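PDB 3A2Q: 6-aminohexanoate-cyclic-dimer hydrolase from Arthrobacter sp., which hydrolyses one amide bond of the 6-aminohexanoate cyclic dimer, a by-product of nylon-6 manufacture, to give the linear dimer. Local coordinates for residues Glu122-Gln126 with Asp339-Ser344; Asp81-Ile87 with Lys117-Met123. The protein carries 1 engineered substitution. All coordinates share one frame. Residue numbers count along the deposited sequence, not the author numbering.

Interaction 1. Residues Glu122-Gln126 with Asp339-Ser344; sequences EMGNQ and DVEWTS. With ACA (6-aminohexanoic acid), chain B; ACA (6-aminohexanoic acid), chain C.
Glu122-Asn125 is a type III' beta-turn at the substrate pocket, with left-handed Met123 and Gly124 at its centre and Asn125 N donating to Glu122 O (3.0 Å). A CB on Gly124 would come within 2.8 Å of C5 of the chain B ACA, so glycine suits both backbone and ligand. Across from the turn, extended Val340 and Glu341 lead into helix 342-352, with Glu341 at its N-cap position; Glu122 and Glu341 have CA atoms 7.4 Å apart. Glu122's long t,t side chain reaches from turn to helix start, where one acidic oxygen, OE1, serves two donors, Glu341 N (2.9 Å) and Ser344 OG (2.7 Å). One water accepts from Glu122 N (2.9 Å) and donates weakly to Glu341 OE1 (3.0 Å); Glu341 OE2 accepts from Glu132 N. A second water donates to Asn125 OD1 and Ser344 OG (2.8 Å each). The same amide's ND2 donates to ACA O of chain B (2.7 Å) and to Gln411 OE1, Gln126 NE2 donates to Ser412, and Gly124 O accepts from ACA N of chain B (3.0 Å). The loop after strand 113-118 thus meets helix 342-352, and Met123 packs on helix 308-331.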
loop_
_atom_site.group_PDB
_atom_site.type_symbol
_atom_site.label_atom_id
_atom_site.label_comp_id
_atom_site.label_asym_id
_atom_site.label_seq_id
_atom_site.Cartn_x
_atom_site.Cartn_y
_atom_site.Cartn_z
ATOM N N GLU A 122 -0.686 -1.724 -14.510
ATOM C CA GLU A 122 0.423 -1.086 -15.216
ATOM C C GLU A 122 0.902 0.234 -14.608
ATOM O O GLU A 122 0.150 1.208 -14.534
ATOM C CB GLU A 122 0.060 -0.851 -16.679
ATOM C CG GLU A 122 1.201 -0.236 -17.468
ATOM C CD GLU A 122 0.892 -0.101 -18.937
ATOM O OE1 GLU A 122 0.014 0.714 -19.290
ATOM O OE2 GLU A 122 1.529 -0.819 -19.735
ATOM N N MET A 123 2.167 0.258 -14.199
ATOM C CA MET A 123 2.776 1.440 -13.596
ATOM C C MET A 123 1.975 1.932 -12.389
ATOM O O MET A 123 2.075 3.098 -12.000
ATOM C CB MET A 123 2.917 2.557 -14.644
ATOM C CG MET A 123 3.837 2.178 -15.816
ATOM S SD MET A 123 4.155 3.506 -16.999
ATOM C CE MET A 123 2.698 3.368 -18.083
ATOM N N GLY A 124 1.194 1.027 -11.801
ATOM C CA GLY A 124 0.383 1.353 -10.634
ATOM C C GLY A 124 -0.714 2.362 -10.913
ATOM O O GLY A 124 -1.151 3.079 -10.015
ATOM N N ASN A 125 -1.192 2.391 -12.152
ATOM C CA ASN A 125 -2.201 3.358 -12.550
ATOM C C ASN A 125 -3.673 3.002 -12.317
ATOM O O ASN A 125 -4.547 3.560 -12.975
ATOM C CB ASN A 125 -2.001 3.721 -14.024
ATOM C CG ASN A 125 -2.558 5.088 -14.366
ATOM O OD1 ASN A 125 -3.183 5.274 -15.411
ATOM N ND2 ASN A 125 -2.326 6.059 -13.488
ATOM N N GLN A 126 -3.959 2.096 -11.388
ATOM C CA GLN A 126 -5.353 1.727 -11.106
ATOM C C GLN A 126 -5.516 1.334 -9.646
ATOM O O GLN A 126 -4.528 1.066 -8.965
ATOM C CB GLN A 126 -5.794 0.535 -11.971
ATOM C CG GLN A 126 -5.780 0.742 -13.490
ATOM C CD GLN A 126 -6.752 1.811 -13.967
ATOM O OE1 GLN A 126 -7.788 2.048 -13.349
ATOM N NE2 GLN A 126 -6.425 2.449 -15.086
ATOM N N ASP A 339 2.893 -0.759 -26.606
ATOM C CA ASP A 339 3.643 -1.336 -25.495
ATOM C C ASP A 339 2.934 -1.192 -24.149
ATOM O O ASP A 339 3.222 -1.928 -23.208
ATOM C CB ASP A 339 5.021 -0.681 -25.406
ATOM C CG ASP A 339 5.863 -0.927 -26.641
ATOM O OD1 ASP A 339 6.137 -2.107 -26.937
ATOM O OD2 ASP A 339 6.248 0.055 -27.310
ATOM N N VAL A 340 2.007 -0.245 -24.066
ATOM C CA VAL A 340 1.282 0.007 -22.826
ATOM C C VAL A 340 -0.230 -0.093 -23.019
ATOM O O VAL A 340 -0.707 -0.319 -24.132
ATOM C CB VAL A 340 1.624 1.410 -22.279
ATOM C CG1 VAL A 340 3.134 1.557 -22.134
ATOM C CG2 VAL A 340 1.083 2.479 -23.204
ATOM N N GLU A 341 -0.976 0.069 -21.928
ATOM C CA GLU A 341 -2.431 0.015 -21.977
ATOM C C GLU A 341 -2.946 1.349 -22.509
ATOM O O GLU A 341 -2.276 2.370 -22.370
ATOM C CB GLU A 341 -2.990 -0.276 -20.577
ATOM C CG GLU A 341 -2.614 -1.665 -20.065
ATOM C CD GLU A 341 -3.231 -2.000 -18.716
ATOM O OE1 GLU A 341 -4.107 -1.240 -18.254
ATOM O OE2 GLU A 341 -2.841 -3.031 -18.126
ATOM N N TRP A 342 -4.128 1.349 -23.118
ATOM C CA TRP A 342 -4.664 2.580 -23.688
ATOM C C TRP A 342 -4.817 3.719 -22.686
ATOM O O TRP A 342 -4.624 4.885 -23.029
ATOM C CB TRP A 342 -6.009 2.324 -24.384
ATOM C CG TRP A 342 -7.149 2.036 -23.458
ATOM C CD1 TRP A 342 -7.489 0.826 -22.920
ATOM C CD2 TRP A 342 -8.098 2.982 -22.951
ATOM N NE1 TRP A 342 -8.593 0.962 -22.112
ATOM C CE2 TRP A 342 -8.986 2.275 -22.111
ATOM C CE3 TRP A 342 -8.284 4.361 -23.125
ATOM C CZ2 TRP A 342 -10.047 2.900 -21.444
ATOM C CZ3 TRP A 342 -9.340 4.985 -22.460
ATOM C CH2 TRP A 342 -10.206 4.251 -21.631
ATOM N N THR A 343 -5.165 3.391 -21.448
ATOM C CA THR A 343 -5.328 4.425 -20.433
ATOM C C THR A 343 -4.014 5.167 -20.210
ATOM O O THR A 343 -4.000 6.383 -20.044
ATOM C CB THR A 343 -5.804 3.831 -19.093
ATOM O OG1 THR A 343 -4.971 2.725 -18.734
ATOM C CG2 THR A 343 -7.247 3.367 -19.201
ATOM N N SER A 344 -2.910 4.430 -20.223
ATOM C CA SER A 344 -1.595 5.022 -20.018
ATOM C C SER A 344 -1.173 5.901 -21.190
ATOM O O SER A 344 -0.703 7.018 -20.997
ATOM C CB SER A 344 -0.548 3.929 -19.802
ATOM O OG SER A 344 -0.846 3.160 -18.653
HETATM C C ACA B . -0.369 7.244 -10.681
HETATM O O ACA B . -0.573 6.370 -11.524
HETATM C C2 ACA B . 1.042 7.547 -10.222
HETATM C C3 ACA B . 1.838 6.285 -9.936
HETATM C C4 ACA B . 1.672 5.865 -8.485
HETATM C C5 ACA B . 1.448 4.370 -8.343
HETATM C C6 ACA B . 0.799 4.037 -7.005
HETATM N N ACA B . -0.587 3.599 -7.156
HETATM C C ACA C . -1.612 4.129 -6.497
HETATM O O ACA C . -1.470 4.794 -5.467
HETATM C C2 ACA C . -2.995 3.869 -7.076
HETATM C C3 ACA C . -3.718 5.144 -7.496
HETATM C C4 ACA C . -3.323 5.612 -8.898
HETATM C C5 ACA C . -3.415 7.134 -9.017
HETATM C C6 ACA C . -2.771 7.665 -10.294
HETATM N N ACA C . -1.347 7.958 -10.129
HETATM O O HOH W 1 -3.480 -1.933 -15.422
HETATM O O HOH W 2 -3.092 3.033 -17.064
#

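Interaction 2. Residues Asp81-Ile87 with Lys117-Met123; sequences DINTSSI and KTNTPEM
Strands 68-72 and 113-118 are parallel neighbours in the central sheet, joined by a beta-alpha-beta crossover, and here the loop after the first meets the end of the second and the loop that follows it. Ser86, Lys117 and Glu122 bury the most surface. Ser85 and Ser86, both left-handed, centre a type III' beta-turn closed by Ile87 N to Thr84 O (3.0 Å), which brings Ser86 CA to 4.5 Å from Glu122 CA. Ser86, small and polar, fits so close an approach: its OG donates to Thr120 O (2.6 Å), while the preceding carbonyl, Ser85 O, accepts from Met123 N (2.9 Å). Lys117, next to last in its strand, needs its long, nearly extended chain (m,t,t,t) to span the 9.0 Å between its CA and Ile82 CA. Its NZ donates to Ile82 O (2.8 Å) and to a water (2.6 Å) that donates to Asp81 O (3.1 Å); Asp73 meets its charge. Glu122 packs its CB on Ser86 O (3.3 Å), and its carboxylate goes on to Ser344 and Glu341 N. Thr120 touches Lys72 and Pro121 touches Ser150, the probable charge-relay residues, so the contact borders the probable catalytic centre. Ile87 CD1 rests on Met123 CG at 3.7 Å.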
loop_
_atom_site.group_PDB
_atom_site.type_symbol
_atom_site.label_atom_id
_atom_site.label_comp_id
_atom_site.label_asym_id
_atom_site.label_seq_id
_atom_site.Cartn_x
_atom_site.Cartn_y
_atom_site.Cartn_z
ATOM N N ASP A 81 16.896 -9.382 -11.311
ATOM C CA ASP A 81 15.558 -9.932 -11.482
ATOM C C ASP A 81 14.683 -9.179 -12.478
ATOM O O ASP A 81 14.876 -7.989 -12.727
ATOM C CB ASP A 81 14.847 -10.008 -10.132
ATOM C CG ASP A 81 15.629 -10.806 -9.111
ATOM O OD1 ASP A 81 16.135 -11.888 -9.470
ATOM O OD2 ASP A 81 15.733 -10.358 -7.949
ATOM N N ILE A 82 13.720 -9.898 -13.047
ATOM C CA ILE A 82 12.789 -9.337 -14.013
ATOM C C ILE A 82 12.061 -8.129 -13.421
ATOM O O ILE A 82 11.640 -8.157 -12.267
ATOM C CB ILE A 82 11.742 -10.392 -14.436
ATOM C CG1 ILE A 82 12.427 -11.527 -15.204
ATOM C CG2 ILE A 82 10.666 -9.751 -15.300
ATOM C CD1 ILE A 82 13.003 -11.096 -16.534
ATOM N N ASN A 83 11.918 -7.076 -14.220
ATOM C CA ASN A 83 11.233 -5.859 -13.788
ATOM C C ASN A 83 10.312 -5.401 -14.914
ATOM O O ASN A 83 10.778 -4.870 -15.920
ATOM C CB ASN A 83 12.257 -4.763 -13.482
ATOM C CG ASN A 83 11.615 -3.486 -12.979
ATOM O OD1 ASN A 83 12.075 -2.386 -13.288
ATOM N ND2 ASN A 83 10.552 -3.624 -12.192
ATOM N N THR A 84 9.008 -5.594 -14.742
ATOM C CA THR A 84 8.051 -5.219 -15.781
ATOM C C THR A 84 7.196 -3.994 -15.482
ATOM O O THR A 84 6.819 -3.258 -16.400
ATOM C CB THR A 84 7.084 -6.385 -16.086
ATOM O OG1 THR A 84 6.231 -6.604 -14.954
ATOM C CG2 THR A 84 7.859 -7.666 -16.381
ATOM N N SER A 85 6.890 -3.772 -14.205
ATOM C CA SER A 85 6.036 -2.653 -13.817
ATOM C C SER A 85 4.703 -2.861 -14.526
ATOM O O SER A 85 3.932 -1.921 -14.725
ATOM C CB SER A 85 6.646 -1.320 -14.251
ATOM O OG SER A 85 7.805 -1.024 -13.495
ATOM N N SER A 86 4.455 -4.111 -14.902
ATOM C CA SER A 86 3.245 -4.513 -15.610
ATOM C C SER A 86 3.017 -3.788 -16.928
ATOM O O SER A 86 1.881 -3.515 -17.321
ATOM C CB SER A 86 2.020 -4.378 -14.704
ATOM O OG SER A 86 2.008 -5.437 -13.760
ATOM N N ILE A 87 4.115 -3.475 -17.607
ATOM C CA ILE A 87 4.049 -2.830 -18.913
ATOM C C ILE A 87 4.269 -3.954 -19.926
ATOM O O ILE A 87 5.280 -4.652 -19.870
ATOM C CB ILE A 87 5.155 -1.768 -19.089
ATOM C CG1 ILE A 87 5.008 -0.679 -18.022
ATOM C CG2 ILE A 87 5.058 -1.151 -20.480
ATOM C CD1 ILE A 87 6.091 0.389 -18.068
ATOM N N LYS A 117 8.132 -11.433 -6.576
ATOM C CA LYS A 117 7.474 -10.155 -6.821
ATOM C C LYS A 117 5.964 -10.306 -7.003
ATOM O O LYS A 117 5.488 -11.327 -7.503
ATOM C CB LYS A 117 8.067 -9.483 -8.056
ATOM C CG LYS A 117 9.528 -9.097 -7.926
ATOM C CD LYS A 117 9.922 -8.243 -9.108
ATOM C CE LYS A 117 11.276 -7.593 -8.932
ATOM N NZ LYS A 117 11.464 -6.566 -9.996
ATOM N N THR A 118 5.220 -9.276 -6.607
ATOM C CA THR A 118 3.763 -9.296 -6.700
ATOM C C THR A 118 3.181 -8.441 -7.817
ATOM O O THR A 118 3.768 -7.441 -8.234
ATOM C CB THR A 118 3.140 -8.852 -5.383
ATOM O OG1 THR A 118 3.714 -7.598 -4.994
ATOM C CG2 THR A 118 3.394 -9.893 -4.308
ATOM N N ASN A 119 1.992 -8.830 -8.269
ATOM C CA ASN A 119 1.305 -8.150 -9.357
ATOM C C ASN A 119 0.797 -6.747 -9.024
ATOM O O ASN A 119 0.517 -6.427 -7.869
ATOM C CB ASN A 119 0.156 -9.034 -9.855
ATOM C CG ASN A 119 -0.353 -8.618 -11.221
ATOM O OD1 ASN A 119 0.386 -8.049 -12.028
ATOM N ND2 ASN A 119 -1.617 -8.921 -11.498
ATOM N N THR A 120 0.683 -5.923 -10.062
ATOM C CA THR A 120 0.227 -4.540 -9.952
ATOM C C THR A 120 -0.373 -4.080 -11.280
ATOM O O THR A 120 -0.064 -4.640 -12.335
ATOM C CB THR A 120 1.418 -3.591 -9.647
ATOM O OG1 THR A 120 1.013 -2.226 -9.822
ATOM C CG2 THR A 120 2.576 -3.876 -10.607
ATOM N N PRO A 121 -1.263 -3.075 -11.246
ATOM C CA PRO A 121 -1.809 -2.627 -12.529
ATOM C C PRO A 121 -0.628 -1.921 -13.199
ATOM O O PRO A 121 0.341 -1.570 -12.522
ATOM C CB PRO A 121 -2.930 -1.667 -12.125
ATOM C CG PRO A 121 -2.510 -1.195 -10.752
ATOM C CD PRO A 121 -1.970 -2.443 -10.119
ATOM N N GLU A 122 -0.686 -1.724 -14.510
ATOM C CA GLU A 122 0.423 -1.086 -15.216
ATOM C C GLU A 122 0.902 0.234 -14.608
ATOM O O GLU A 122 0.150 1.208 -14.534
ATOM C CB GLU A 122 0.060 -0.851 -16.679
ATOM C CG GLU A 122 1.201 -0.236 -17.468
ATOM C CD GLU A 122 0.892 -0.101 -18.937
ATOM O OE1 GLU A 122 0.014 0.714 -19.290
ATOM O OE2 GLU A 122 1.529 -0.819 -19.735
ATOM N N MET A 123 2.167 0.258 -14.199
ATOM C CA MET A 123 2.776 1.440 -13.596
ATOM C C MET A 123 1.975 1.932 -12.389
ATOM O O MET A 123 2.075 3.098 -12.000
ATOM C CB MET A 123 2.917 2.557 -14.644
ATOM C CG MET A 123 3.837 2.178 -15.816
ATOM S SD MET A 123 4.155 3.506 -16.999
ATOM C CE MET A 123 2.698 3.368 -18.083
HETATM O O HOH W 3 14.006 -6.265 -10.256
#

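From the N terminus, the chain leaves strand 68-72, passes through 81-87 and runs by way of helices 88-93 and 102-110 into strand 113-118; interaction 2 closes this short loop of 29 intervening residues. Interaction 1 then starts where interaction 2 ends and closes a far longer excursion of 212 residues at 339-344. The two loops therefore follow one another, overlapping only in the shared Glu122 and Met123. In space they join: Ile87 CG2 lies 3.4 Å from Asp339 O and 3.7 Å from Val340 CG1, and Glu122 touches both Ile87 and Val340. Together they tie the crossover segment 81-87, the loop after strand 113-118 at the substrate pocket, and the start of helix 342-352 into one buried cluster.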